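Local coordinates for putative exported protein (Bacteroides fragilis NCTC 9343, PDB 3IEE) that is of unknown function but, being an all-helical protein with a probable lipoprotein signal, is probably exported and anchored at the cell envelope, at residues K38-E43 against V70-S75; Y52-G57 against K128-N133; D112-Y117 against T124-L129; R176-T181 against T208-A213; L202-L207 against T239-V244. One frame throughout, in Å; residues are numbered along the deposited sequence.

Interaction 1. Residues K38-E43 against V70-S75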
# COMPACT_ATOMS: atom_id res chain seq x y z
N LYS A 38 -6.24 2.10 -1.48
CA LYS A 38 -6.13 3.11 -0.41
C LYS A 38 -7.42 3.15 0.39
O LYS A 38 -7.38 3.17 1.61
CB LYS A 38 -5.75 4.47 -0.99
CG LYS A 38 -5.77 5.58 0.01
CD LYS A 38 -5.37 6.91 -0.57
CE LYS A 38 -5.46 8.01 0.49
NZ LYS A 38 -5.64 9.33 -0.17
N ASP A 39 -8.55 3.13 -0.32
CA ASP A 39 -9.88 3.25 0.27
C ASP A 39 -10.34 1.97 0.97
O ASP A 39 -10.99 2.05 2.02
CB ASP A 39 -10.89 3.55 -0.85
CG ASP A 39 -11.85 4.63 -0.51
OD1 ASP A 39 -11.50 5.49 0.31
OD2 ASP A 39 -12.98 4.63 -1.09
N MSE A 40 -10.04 0.82 0.38
CA MSE A 40 -10.52 -0.50 0.82
C MSE A 40 -9.72 -1.11 1.95
O MSE A 40 -10.28 -1.91 2.69
CB MSE A 40 -10.57 -1.50 -0.33
CG MSE A 40 -11.60 -1.15 -1.38
SE MSE A 40 -13.43 -1.23 -0.63
CE MSE A 40 -13.73 0.64 -0.14
N VAL A 41 -8.43 -0.78 2.03
CA VAL A 41 -7.60 -1.10 3.19
C VAL A 41 -6.98 0.18 3.73
O VAL A 41 -5.88 0.56 3.34
CB VAL A 41 -6.51 -2.14 2.87
CG1 VAL A 41 -5.84 -2.61 4.20
CG2 VAL A 41 -7.05 -3.28 2.06
N LYS A 42 -7.74 0.87 4.56
CA LYS A 42 -7.24 2.05 5.27
C LYS A 42 -6.58 1.53 6.55
O LYS A 42 -7.26 1.28 7.53
CB LYS A 42 -8.39 3.02 5.63
CG LYS A 42 -9.13 3.71 4.47
CD LYS A 42 -10.38 4.49 4.96
CE LYS A 42 -11.27 5.00 3.81
NZ LYS A 42 -12.64 5.41 4.30
N GLU A 43 -5.25 1.37 6.53
CA GLU A 43 -4.61 0.57 7.58
C GLU A 43 -4.85 1.15 8.99
O GLU A 43 -5.04 0.40 9.93
CB GLU A 43 -3.11 0.47 7.35
CG GLU A 43 -2.66 -0.27 6.06
CD GLU A 43 -2.90 0.49 4.74
OE1 GLU A 43 -3.15 1.75 4.70
OE2 GLU A 43 -2.77 -0.22 3.73
N VAL A 70 -16.31 2.37 4.43
CA VAL A 70 -16.82 3.08 3.23
C VAL A 70 -17.28 2.10 2.13
O VAL A 70 -16.75 1.00 1.99
CB VAL A 70 -15.78 4.10 2.65
CG1 VAL A 70 -15.44 5.18 3.72
CG2 VAL A 70 -14.52 3.39 2.08
N VAL A 71 -18.28 2.53 1.38
CA VAL A 71 -18.79 1.76 0.25
C VAL A 71 -17.69 1.69 -0.81
O VAL A 71 -17.00 2.69 -1.07
CB VAL A 71 -20.07 2.40 -0.39
CG1 VAL A 71 -19.78 3.82 -0.91
CG2 VAL A 71 -20.61 1.54 -1.52
N SER A 72 -17.56 0.51 -1.39
CA SER A 72 -16.61 0.26 -2.45
C SER A 72 -16.91 1.16 -3.66
O SER A 72 -18.06 1.22 -4.12
CB SER A 72 -16.70 -1.21 -2.86
OG SER A 72 -15.89 -1.50 -3.98
N LYS A 73 -15.88 1.84 -4.19
CA LYS A 73 -15.98 2.65 -5.41
C LYS A 73 -15.16 1.98 -6.50
O LYS A 73 -14.18 1.27 -6.20
CB LYS A 73 -15.40 4.06 -5.17
CG LYS A 73 -16.14 4.89 -4.08
CD LYS A 73 -15.27 6.10 -3.65
CE LYS A 73 -15.68 6.64 -2.26
NZ LYS A 73 -15.53 8.13 -2.18
N ASP A 74 -15.57 2.15 -7.76
CA ASP A 74 -14.77 1.68 -8.91
C ASP A 74 -14.51 0.17 -8.95
O ASP A 74 -13.60 -0.30 -9.66
CB ASP A 74 -13.46 2.48 -9.04
CG ASP A 74 -13.65 3.90 -9.56
OD1 ASP A 74 -14.68 4.19 -10.22
OD2 ASP A 74 -12.70 4.70 -9.35
N SER A 75 -15.36 -0.59 -8.26
CA SER A 75 -15.31 -2.06 -8.32
C SER A 75 -15.51 -2.56 -9.75
O SER A 75 -14.88 -3.56 -10.13
CB SER A 75 -16.33 -2.70 -7.37
OG SER A 75 -17.67 -2.59 -7.84
O HOH W 1 -13.16 2.26 -3.08
O HOH W 2 -12.84 7.76 -1.17
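The last turn of helix 17-40 runs past an irregular strip of chain, with the CA atoms of Met40 and Ser72 7.0 Å apart and Asp39 facing Val70 and Lys73. Met40, present as selenomethionine, is bent at both of its outer torsions: chi2 (-65°) sets SE, and the chain turns again at chi3. Its methyl CE lies 3.6 Å from CG2 of Val70 and 3.7 Å from CA of Ser72, an apolar tip set between a valine methyl and the backbone of Ser72. Asp39 lies across the Lys73 chain, and its carboxylate is linked to that residue through water. One water donates to Asp39 OD2 and accepts from the backbone N of Lys73, 3.0 Å from that nitrogen. A second accepts from Lys73 NZ at 2.9 Å and donates weakly to Asp39 OD1. Asp39 OD2 and Lys73 NZ themselves stay 4.5 Å apart, too far for a salt bridge, although the opposite charges probably still attract. Such solvated charges suit a surface contact. Helix 87-119 packs against both segments: Phe101 touches Met40 and Ser72, and Arg104 takes the carbonyl oxygen of Val70 in a hydrogen bond and that of Met40 in a weak one.

Interaction 2. Residues Y52-G57 against K128-N133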
# COMPACT_ATOMS: atom_id res chain seq x y z
N TYR A 52 -10.37 -1.07 19.16
CA TYR A 52 -11.70 -0.97 19.80
C TYR A 52 -12.23 -2.34 20.19
O TYR A 52 -12.72 -2.53 21.30
CB TYR A 52 -12.72 -0.27 18.89
CG TYR A 52 -14.12 -0.14 19.53
CD1 TYR A 52 -14.35 0.74 20.58
CD2 TYR A 52 -15.15 -0.98 19.15
CE1 TYR A 52 -15.59 0.82 21.18
CE2 TYR A 52 -16.39 -0.90 19.72
CZ TYR A 52 -16.62 -0.02 20.76
OH TYR A 52 -17.87 0.08 21.31
N MSE A 53 -12.15 -3.31 19.29
CA MSE A 53 -12.52 -4.68 19.67
C MSE A 53 -11.80 -5.14 20.93
O MSE A 53 -12.45 -5.62 21.86
CB MSE A 53 -12.29 -5.67 18.50
CG MSE A 53 -13.25 -5.48 17.37
SE MSE A 53 -12.84 -6.50 15.80
CE MSE A 53 -13.41 -8.25 16.42
N GLU A 54 -10.47 -4.97 20.98
CA GLU A 54 -9.69 -5.37 22.16
C GLU A 54 -10.16 -4.63 23.41
O GLU A 54 -10.38 -5.23 24.47
CB GLU A 54 -8.20 -5.04 22.00
CG GLU A 54 -7.45 -5.83 20.94
CD GLU A 54 -6.02 -5.24 20.63
OE1 GLU A 54 -5.76 -4.02 20.86
OE2 GLU A 54 -5.16 -6.03 20.16
N GLN A 55 -10.29 -3.32 23.29
CA GLN A 55 -10.65 -2.50 24.44
C GLN A 55 -12.05 -2.80 24.95
O GLN A 55 -12.25 -2.88 26.17
CB GLN A 55 -10.53 -1.01 24.10
CG GLN A 55 -10.70 -0.10 25.29
CD GLN A 55 -9.87 -0.54 26.48
OE1 GLN A 55 -10.41 -0.77 27.60
NE2 GLN A 55 -8.54 -0.67 26.28
N LYS A 56 -13.01 -2.97 24.03
CA LYS A 56 -14.42 -3.25 24.38
C LYS A 56 -14.59 -4.56 25.15
O LYS A 56 -15.56 -4.75 25.89
CB LYS A 56 -15.28 -3.21 23.11
CG LYS A 56 -16.79 -3.20 23.32
CD LYS A 56 -17.30 -2.01 24.12
CE LYS A 56 -18.84 -1.93 24.11
NZ LYS A 56 -19.39 -0.77 24.93
N GLY A 57 -13.64 -5.46 24.99
CA GLY A 57 -13.62 -6.69 25.78
C GLY A 57 -13.09 -6.47 27.19
O GLY A 57 -13.23 -7.37 28.01
N LYS A 128 -12.41 -15.59 20.04
CA LYS A 128 -12.21 -16.32 18.78
C LYS A 128 -12.47 -15.51 17.51
O LYS A 128 -11.71 -15.59 16.52
CB LYS A 128 -13.06 -17.60 18.77
CG LYS A 128 -12.60 -18.64 19.81
CD LYS A 128 -13.67 -19.72 20.12
CE LYS A 128 -14.28 -20.32 18.85
NZ LYS A 128 -15.27 -21.39 19.19
N LEU A 129 -13.54 -14.72 17.52
CA LEU A 129 -13.86 -13.79 16.43
C LEU A 129 -12.86 -12.63 16.34
O LEU A 129 -12.56 -12.17 15.23
CB LEU A 129 -15.29 -13.26 16.57
CG LEU A 129 -16.13 -13.13 15.30
CD1 LEU A 129 -16.07 -14.38 14.39
CD2 LEU A 129 -17.55 -12.81 15.67
N LEU A 130 -12.28 -12.21 17.46
CA LEU A 130 -11.21 -11.21 17.43
C LEU A 130 -10.02 -11.81 16.72
O LEU A 130 -9.42 -11.19 15.84
CB LEU A 130 -10.83 -10.74 18.85
CG LEU A 130 -9.68 -9.74 19.02
CD1 LEU A 130 -9.82 -8.55 18.07
CD2 LEU A 130 -9.50 -9.23 20.44
N ASP A 131 -9.68 -13.05 17.08
CA ASP A 131 -8.53 -13.71 16.45
C ASP A 131 -8.75 -13.91 14.95
O ASP A 131 -7.84 -13.72 14.16
CB ASP A 131 -8.18 -15.03 17.15
CG ASP A 131 -7.55 -14.83 18.53
OD1 ASP A 131 -6.98 -13.77 18.82
OD2 ASP A 131 -7.64 -15.79 19.34
N VAL A 132 -9.96 -14.26 14.56
CA VAL A 132 -10.29 -14.35 13.14
C VAL A 132 -10.10 -13.01 12.44
O VAL A 132 -9.61 -12.94 11.31
CB VAL A 132 -11.72 -14.79 12.96
CG1 VAL A 132 -12.21 -14.55 11.58
CG2 VAL A 132 -11.89 -16.29 13.35
N ASN A 133 -10.49 -11.92 13.09
CA ASN A 133 -10.33 -10.61 12.47
C ASN A 133 -8.89 -10.14 12.37
O ASN A 133 -8.56 -9.46 11.41
CB ASN A 133 -11.22 -9.54 13.15
CG ASN A 133 -12.57 -9.37 12.44
OD1 ASN A 133 -13.04 -10.25 11.73
ND2 ASN A 133 -13.21 -8.22 12.66
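Met53 and Leu130 carry an apolar, partly buried contact between two antiparallel helices, 43-56 and 123-162, well away from the centre of the chain. The short axes run at 164° to one another and approach to 10.8 Å, a spacing spanned by long side chains. Met53, a selenomethionine, lays its CB 3.8 Å from CD1 of Leu130 and then reaches onward across the gap. The bend at its last torsion (chi3 75°) turns the methyl CE against the partner helix, 3.8 Å from CA of Leu130. Leucine suits the opposite position because its two branches divide the work: while CD1 meets Met53, CD2 rests 4.0 Å from CG of Glu54, the two side chains crossing at about a right angle. Here helices 43-56, 87-119 and 123-162 pack side by side as part of an elongated helical bundle, and Phe111 of helix 87-119 also touches Met53. Asn133, itself buried, adds an amide to the contact. Its ND2 lies 3.6 Å from SE of Met53, whose chain runs across it, but the amide is satisfied by helix 87-119: ND2 bonds to the carbonyl oxygen of Phe107, and OD1 accepts from Asn110. Glu54 keeps its aliphatic CG on Leu130 while its carboxylate OE2 is hydrogen-bonded to the hydroxyl of Tyr134, one turn beyond Leu130.

Interaction 3. Residues D112-Y117 against T124-L129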
# COMPACT_ATOMS: atom_id res chain seq x y z
N ASP A 112 -19.65 -6.73 14.01
CA ASP A 112 -20.99 -6.68 14.57
C ASP A 112 -21.27 -7.91 15.45
O ASP A 112 -21.75 -7.81 16.57
CB ASP A 112 -22.03 -6.60 13.44
CG ASP A 112 -21.94 -5.30 12.62
OD1 ASP A 112 -21.30 -4.32 13.05
OD2 ASP A 112 -22.54 -5.26 11.53
N THR A 113 -20.95 -9.09 14.94
CA THR A 113 -21.17 -10.33 15.68
C THR A 113 -20.37 -10.36 16.99
O THR A 113 -20.84 -10.86 18.02
CB THR A 113 -20.82 -11.55 14.81
OG1 THR A 113 -21.45 -11.38 13.54
CG2 THR A 113 -21.32 -12.87 15.50
N TYR A 114 -19.15 -9.83 16.93
CA TYR A 114 -18.27 -9.76 18.11
C TYR A 114 -18.92 -8.95 19.24
O TYR A 114 -18.90 -9.34 20.41
CB TYR A 114 -16.95 -9.10 17.70
CG TYR A 114 -16.01 -8.81 18.82
CD1 TYR A 114 -15.19 -9.79 19.31
CD2 TYR A 114 -15.94 -7.54 19.39
CE1 TYR A 114 -14.29 -9.53 20.34
CE2 TYR A 114 -15.05 -7.25 20.41
CZ TYR A 114 -14.23 -8.27 20.91
OH TYR A 114 -13.34 -8.05 21.93
N LEU A 115 -19.50 -7.81 18.86
CA LEU A 115 -20.13 -6.92 19.82
C LEU A 115 -21.33 -7.64 20.44
O LEU A 115 -21.61 -7.47 21.63
CB LEU A 115 -20.54 -5.62 19.14
CG LEU A 115 -19.36 -4.71 18.73
CD1 LEU A 115 -19.83 -3.46 18.04
CD2 LEU A 115 -18.51 -4.36 19.93
N SER A 116 -22.03 -8.45 19.66
CA SER A 116 -23.18 -9.18 20.19
C SER A 116 -22.79 -10.32 21.13
O SER A 116 -23.47 -10.57 22.13
CB SER A 116 -24.07 -9.67 19.05
OG SER A 116 -24.42 -8.59 18.21
N TYR A 117 -21.70 -11.02 20.83
CA TYR A 117 -21.14 -12.01 21.79
C TYR A 117 -20.80 -11.32 23.13
O TYR A 117 -21.12 -11.84 24.20
CB TYR A 117 -19.87 -12.68 21.25
CG TYR A 117 -20.09 -13.82 20.29
CD1 TYR A 117 -21.10 -14.75 20.52
CD2 TYR A 117 -19.28 -13.98 19.16
CE1 TYR A 117 -21.32 -15.80 19.65
CE2 TYR A 117 -19.49 -15.03 18.27
CZ TYR A 117 -20.51 -15.93 18.53
OH TYR A 117 -20.75 -17.00 17.69
N THR A 124 -15.54 -16.08 25.44
CA THR A 124 -14.87 -17.19 24.78
C THR A 124 -15.03 -17.10 23.26
O THR A 124 -14.04 -17.19 22.54
CB THR A 124 -15.42 -18.56 25.29
OG1 THR A 124 -15.18 -18.65 26.70
CG2 THR A 124 -14.75 -19.72 24.57
N ASN A 125 -16.27 -16.93 22.79
CA ASN A 125 -16.55 -16.73 21.37
C ASN A 125 -16.13 -15.36 20.85
O ASN A 125 -15.67 -15.26 19.70
CB ASN A 125 -18.03 -16.93 21.08
CG ASN A 125 -18.36 -18.36 20.84
OD1 ASN A 125 -17.58 -19.07 20.17
ND2 ASN A 125 -19.47 -18.83 21.39
N ALA A 126 -16.26 -14.33 21.68
CA ALA A 126 -15.73 -13.02 21.29
C ALA A 126 -14.22 -13.11 20.98
O ALA A 126 -13.75 -12.58 19.94
CB ALA A 126 -16.01 -11.97 22.36
N LYS A 127 -13.44 -13.75 21.87
CA LYS A 127 -11.97 -13.82 21.66
C LYS A 127 -11.67 -14.53 20.35
O LYS A 127 -10.79 -14.10 19.60
CB LYS A 127 -11.24 -14.53 22.83
CG LYS A 127 -9.85 -15.15 22.44
N LYS A 128 -12.41 -15.59 20.04
CA LYS A 128 -12.21 -16.32 18.78
C LYS A 128 -12.47 -15.51 17.51
O LYS A 128 -11.71 -15.59 16.52
CB LYS A 128 -13.06 -17.60 18.77
CG LYS A 128 -12.60 -18.64 19.81
CD LYS A 128 -13.67 -19.72 20.12
CE LYS A 128 -14.28 -20.32 18.85
NZ LYS A 128 -15.27 -21.39 19.19
N LEU A 129 -13.54 -14.72 17.52
CA LEU A 129 -13.86 -13.79 16.43
C LEU A 129 -12.86 -12.63 16.34
O LEU A 129 -12.56 -12.17 15.23
CB LEU A 129 -15.29 -13.26 16.57
CG LEU A 129 -16.13 -13.13 15.30
CD1 LEU A 129 -16.07 -14.38 14.39
CD2 LEU A 129 -17.55 -12.81 15.67
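Tyr117 turns a ring face to CB of Asn125, whereas Tyr114 presents the edge of its ring to Ala126. In the first pair, CB of Asn125 sits over the ring centre, 3.5 Å from the centroid and only 3° off the normal, a CH-pi contact. Ring and amide planes are 27° apart. In Tyr114, CG is anti to the backbone N (chi1 173°); at the ring's edge CE1 lies 3.1 Å from the carbonyl oxygen of Ala126, in the ring plane. Alanine's small side chain lets the helices of this alpha-alpha hairpin close to 8.6 Å between axes. Leu129 wedges in alongside, its CD2 3.6 Å from CB of Thr113 and 3.9 Å from CE2 of Tyr117, at that ring's edge. The polar ends have partners of their own: Tyr114 OH bonds to the carbonyl oxygen of Met53 in helix 43-56, Asn125 ND2 to Asp122. With no polar bond joining the two segments, the contact is largely apolar, perhaps with slight electrostatic help where the electropositive rim of Tyr114 meets a carbonyl oxygen.

Interaction 4. Residues R176-T181 against T208-A213. With EDO (1,2-ethanediol), chain B; EDO (1,2-ethanediol), chain H.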
# COMPACT_ATOMS: atom_id res chain seq x y z
N ARG A 176 8.96 7.29 -9.63
CA ARG A 176 7.73 6.53 -9.53
C ARG A 176 7.96 5.19 -8.85
O ARG A 176 7.21 4.81 -8.01
CB ARG A 176 7.09 6.36 -10.92
CG ARG A 176 6.75 7.67 -11.61
CD ARG A 176 6.32 7.48 -13.07
NE ARG A 176 5.05 6.72 -13.21
CZ ARG A 176 3.82 7.25 -13.26
NH1 ARG A 176 3.62 8.54 -13.13
NH2 ARG A 176 2.74 6.48 -13.43
N LYS A 177 9.08 4.56 -9.14
CA LYS A 177 9.40 3.24 -8.58
C LYS A 177 9.64 3.36 -7.08
O LYS A 177 9.06 2.64 -6.26
CB LYS A 177 10.61 2.62 -9.26
CG LYS A 177 10.93 1.24 -8.74
CD LYS A 177 9.85 0.25 -9.06
CE LYS A 177 10.29 -1.20 -8.77
NZ LYS A 177 11.14 -1.69 -9.90
N MSE A 178 10.51 4.29 -6.70
CA MSE A 178 10.82 4.45 -5.28
C MSE A 178 9.65 4.95 -4.44
O MSE A 178 9.48 4.58 -3.28
CB MSE A 178 12.00 5.37 -5.14
CG MSE A 178 13.25 4.65 -5.63
SE MSE A 178 14.92 5.63 -5.20
CE MSE A 178 14.94 6.69 -6.68
N SER A 179 8.82 5.79 -5.03
CA SER A 179 7.62 6.24 -4.31
C SER A 179 6.70 5.04 -4.00
O SER A 179 6.12 4.93 -2.91
CB SER A 179 6.90 7.30 -5.14
OG SER A 179 7.69 8.48 -5.24
N SER A 180 6.56 4.13 -4.96
CA SER A 180 5.77 2.89 -4.73
C SER A 180 6.39 2.02 -3.62
O SER A 180 5.70 1.49 -2.76
CB SER A 180 5.64 2.05 -6.00
OG SER A 180 4.86 2.77 -6.97
N THR A 181 7.71 1.90 -3.62
CA THR A 181 8.39 1.10 -2.63
C THR A 181 8.21 1.72 -1.25
O THR A 181 7.97 0.98 -0.27
CB THR A 181 9.91 0.89 -2.95
OG1 THR A 181 10.09 0.48 -4.33
CG2 THR A 181 10.50 -0.21 -2.07
N THR A 208 16.86 0.48 -1.08
CA THR A 208 18.29 0.81 -1.14
C THR A 208 18.92 0.50 -2.52
O THR A 208 19.64 1.32 -3.06
CB THR A 208 19.03 0.11 -0.01
OG1 THR A 208 18.53 0.57 1.26
CG2 THR A 208 20.54 0.37 -0.11
N LYS A 209 18.61 -0.68 -3.09
CA LYS A 209 19.05 -1.01 -4.43
C LYS A 209 18.53 -0.01 -5.46
O LYS A 209 19.28 0.40 -6.36
CB LYS A 209 18.59 -2.42 -4.84
CG LYS A 209 19.32 -3.51 -4.12
CD LYS A 209 18.66 -4.90 -4.41
CE LYS A 209 18.54 -5.81 -3.12
NZ LYS A 209 17.12 -6.35 -2.79
N GLN A 210 17.25 0.40 -5.33
CA GLN A 210 16.70 1.41 -6.24
C GLN A 210 17.47 2.73 -6.10
O GLN A 210 17.79 3.43 -7.09
CB GLN A 210 15.18 1.59 -5.97
CG GLN A 210 14.41 0.33 -6.36
CD GLN A 210 13.06 0.19 -5.74
OE1 GLN A 210 12.53 1.11 -5.13
NE2 GLN A 210 12.52 -1.02 -5.87
N LEU A 211 17.75 3.12 -4.86
CA LEU A 211 18.46 4.38 -4.61
C LEU A 211 19.89 4.32 -5.19
O LEU A 211 20.31 5.26 -5.84
CB LEU A 211 18.47 4.73 -3.14
CG LEU A 211 19.21 5.99 -2.74
CD1 LEU A 211 18.70 7.18 -3.52
CD2 LEU A 211 19.07 6.21 -1.20
N ASP A 212 20.58 3.20 -4.99
CA ASP A 212 21.93 2.95 -5.61
C ASP A 212 21.84 3.08 -7.14
O ASP A 212 22.66 3.70 -7.76
CB ASP A 212 22.48 1.55 -5.24
CG ASP A 212 22.92 1.40 -3.77
OD1 ASP A 212 23.16 2.40 -3.10
OD2 ASP A 212 23.05 0.23 -3.32
N ALA A 213 20.79 2.52 -7.75
CA ALA A 213 20.62 2.64 -9.20
C ALA A 213 20.43 4.09 -9.62
O ALA A 213 21.03 4.58 -10.61
CB ALA A 213 19.47 1.80 -9.69
C1 EDO B . 3.66 3.78 -10.86
O1 EDO B . 3.42 5.17 -10.81
C2 EDO B . 2.94 3.14 -12.05
O2 EDO B . 3.27 3.67 -13.34
C1 EDO H . 1.73 1.12 -3.34
O1 EDO H . 2.87 0.29 -2.99
C2 EDO H . 2.09 2.21 -4.35
O2 EDO H . 2.30 1.66 -5.68
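Gln210 of helix 197-215 reaches across to Thr181, Met178 and Lys177 of helix 169-189, joining two successive helices of the C-terminal region. Its chain is extended beyond CG, and the amide meets Thr181 tip to tip. The hydroxyl OG1 of Thr181 donates to OE1 of Gln210 over 2.6 Å, lying in the carbonyl plane on a lone pair, with a C=O...donor angle of 112°. The long glutamine thus brings its amide to the short threonine hydroxyl, which gives each polar group a partner within a buried contact. These helices form an antiparallel alpha-alpha hairpin, their short axes 10.1 Å apart and 161° from parallel. Along the seam, Met178, a selenomethionine, and Gln210 run alongside each other in opposing senses, with CG of Met178 3.6 Å from CB of Gln210. Beyond it, SE of Met178 comes to 3.8 Å from CA of Leu211. Lys177 lies across the glutamine, its methylene CG 3.8 Å from CD of Gln210 and its CE 3.7 Å from NE2; its NZ has a long, weak ion pair with Glu156. On the far side of helix 169-189, two ethanediol molecules, probably from the crystallisation liquor, are bound. One accepts a nearly straight bond (167°) at O2 from NH2 of Arg176, 2.9 Å away, while NE of that residue forms a salt bridge with Glu159. The other is hydrogen-bonded to both the hydroxyl and the carbonyl oxygen of Ser180.

Interaction 5. Residues L202-L207 against T239-V244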
# COMPACT_ATOMS: atom_id res chain seq x y z
N LEU A 202 13.34 -6.39 4.04
CA LEU A 202 13.51 -6.82 2.67
C LEU A 202 13.15 -5.66 1.74
O LEU A 202 13.87 -5.35 0.77
CB LEU A 202 12.57 -8.00 2.39
CG LEU A 202 12.77 -8.75 1.08
CD1 LEU A 202 14.21 -9.27 0.92
CD2 LEU A 202 11.77 -9.90 1.05
N LYS A 203 12.04 -5.00 2.03
CA LYS A 203 11.62 -3.88 1.20
C LYS A 203 12.56 -2.67 1.32
O LYS A 203 12.77 -1.95 0.34
CB LYS A 203 10.18 -3.46 1.50
CG LYS A 203 9.14 -4.52 1.17
CD LYS A 203 9.05 -4.85 -0.30
CE LYS A 203 8.17 -3.86 -1.09
NZ LYS A 203 7.99 -4.28 -2.52
N VAL A 204 13.13 -2.44 2.51
CA VAL A 204 14.16 -1.41 2.69
C VAL A 204 15.40 -1.73 1.87
O VAL A 204 16.03 -0.84 1.23
CB VAL A 204 14.51 -1.20 4.17
CG1 VAL A 204 15.77 -0.33 4.28
CG2 VAL A 204 13.30 -0.63 4.92
N ALA A 205 15.73 -3.02 1.78
CA ALA A 205 16.86 -3.43 0.95
C ALA A 205 16.54 -3.21 -0.53
O ALA A 205 17.42 -2.82 -1.30
CB ALA A 205 17.22 -4.94 1.24
N GLU A 206 15.29 -3.42 -0.96
CA GLU A 206 14.89 -3.12 -2.35
C GLU A 206 15.00 -1.63 -2.61
O GLU A 206 15.52 -1.20 -3.66
CB GLU A 206 13.46 -3.53 -2.64
CG GLU A 206 13.24 -5.02 -2.68
CD GLU A 206 11.77 -5.39 -2.85
OE1 GLU A 206 10.92 -4.51 -3.21
OE2 GLU A 206 11.47 -6.59 -2.59
N LEU A 207 14.49 -0.85 -1.66
CA LEU A 207 14.55 0.61 -1.78
C LEU A 207 16.00 1.07 -1.91
O LEU A 207 16.34 1.96 -2.70
CB LEU A 207 13.81 1.27 -0.64
CG LEU A 207 13.68 2.81 -0.74
CD1 LEU A 207 13.09 3.31 -2.05
CD2 LEU A 207 12.89 3.30 0.47
N THR A 239 17.07 9.70 3.70
CA THR A 239 16.57 10.00 5.05
C THR A 239 15.49 9.02 5.50
O THR A 239 15.45 8.57 6.65
CB THR A 239 16.02 11.44 5.05
OG1 THR A 239 17.12 12.31 4.78
CG2 THR A 239 15.34 11.83 6.38
N PHE A 240 14.61 8.71 4.57
CA PHE A 240 13.52 7.76 4.84
C PHE A 240 14.06 6.36 5.19
O PHE A 240 13.65 5.74 6.17
CB PHE A 240 12.60 7.71 3.64
CG PHE A 240 11.47 6.74 3.79
CD1 PHE A 240 11.57 5.41 3.36
CD2 PHE A 240 10.27 7.17 4.30
CE1 PHE A 240 10.46 4.51 3.48
CE2 PHE A 240 9.20 6.31 4.42
CZ PHE A 240 9.28 5.01 4.00
N ILE A 241 15.00 5.89 4.38
CA ILE A 241 15.63 4.59 4.64
C ILE A 241 16.22 4.55 6.04
O ILE A 241 16.03 3.58 6.79
CB ILE A 241 16.70 4.27 3.59
CG1 ILE A 241 16.09 4.03 2.18
CG2 ILE A 241 17.63 3.07 4.04
CD1 ILE A 241 17.15 4.06 1.12
N LYS A 242 16.94 5.60 6.40
CA LYS A 242 17.60 5.66 7.70
C LYS A 242 16.55 5.69 8.86
O LYS A 242 16.75 5.06 9.91
CB LYS A 242 18.58 6.83 7.76
CG LYS A 242 19.80 6.57 6.88
CD LYS A 242 20.98 7.59 6.96
CE LYS A 242 20.70 8.91 6.26
NZ LYS A 242 21.95 9.73 5.97
N GLN A 243 15.47 6.42 8.66
CA GLN A 243 14.39 6.48 9.66
C GLN A 243 13.73 5.09 9.82
O GLN A 243 13.42 4.68 10.93
CB GLN A 243 13.34 7.50 9.25
CG GLN A 243 13.75 8.97 9.40
CD GLN A 243 12.52 9.91 9.27
OE1 GLN A 243 11.44 9.52 8.79
NE2 GLN A 243 12.68 11.14 9.73
N VAL A 244 13.52 4.38 8.72
CA VAL A 244 12.85 3.07 8.81
C VAL A 244 13.78 2.15 9.57
O VAL A 244 13.32 1.41 10.44
CB VAL A 244 12.49 2.45 7.45
CG1 VAL A 244 11.95 0.97 7.65
CG2 VAL A 244 11.49 3.33 6.68
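NZ of Lys203 forms a salt bridge with Glu206 OE1, 3.0 Å away and on the syn side of the carboxylate, along a flank of helix 197-215, while Val204 and Leu207 turn to Ile241, Val244 and Phe240 of helix 224-247. The two helices are antiparallel, with short axes 160° apart and 10.5 Å from each other, and what fills the space between them is wholly aliphatic and aromatic. Val204 and Val244 pass side by side, pointing opposite ways, and CG2 of Val204 to CG1 of Val244 is tight at 3.4 Å. The other branch of Val204, CG1, which is anti to the backbone N (chi1 169°), meets CG2 of Ile241 at 3.9 Å. Branching at CB suits these positions, since each residue can offer two methyls or methylenes close to its own helix. Leu207 reaches further: its CD2 lies 3.7 Å from CG1 of Ile241 and 3.8 Å from CD1 of Phe240, whose ring has CG2 of Val244 over one face, toward the rim. All five touching residues are buried. Met182 of helix 169-189 packs on both Leu207 and Phe240, and Leu261 of helix 255-268 covers Val244, placing this seam among four helices.

How the interactions relate
From the N terminus, interaction 1 closes the first loop, bringing the chain after helix 43-56 back to the end of helix 17-40. Interaction 2 starts inside that loop and ends on helix 123-162, so the two cross. Interaction 3 is a local hairpin closure ending on the same part of helix 123-162, sharing Lys128 and Leu129 with interaction 2; the two touch and tie helices 43-56, 87-119 and 123-162 together. Interactions 4 and 5 come later, in series with the first three, and cross each other, joining helix 197-215 to helices 169-189 and 224-247, which also touch each other. Their centres lie about 9 Å apart, whereas interactions 3 and 4 are about 43 Å apart, centre to centre.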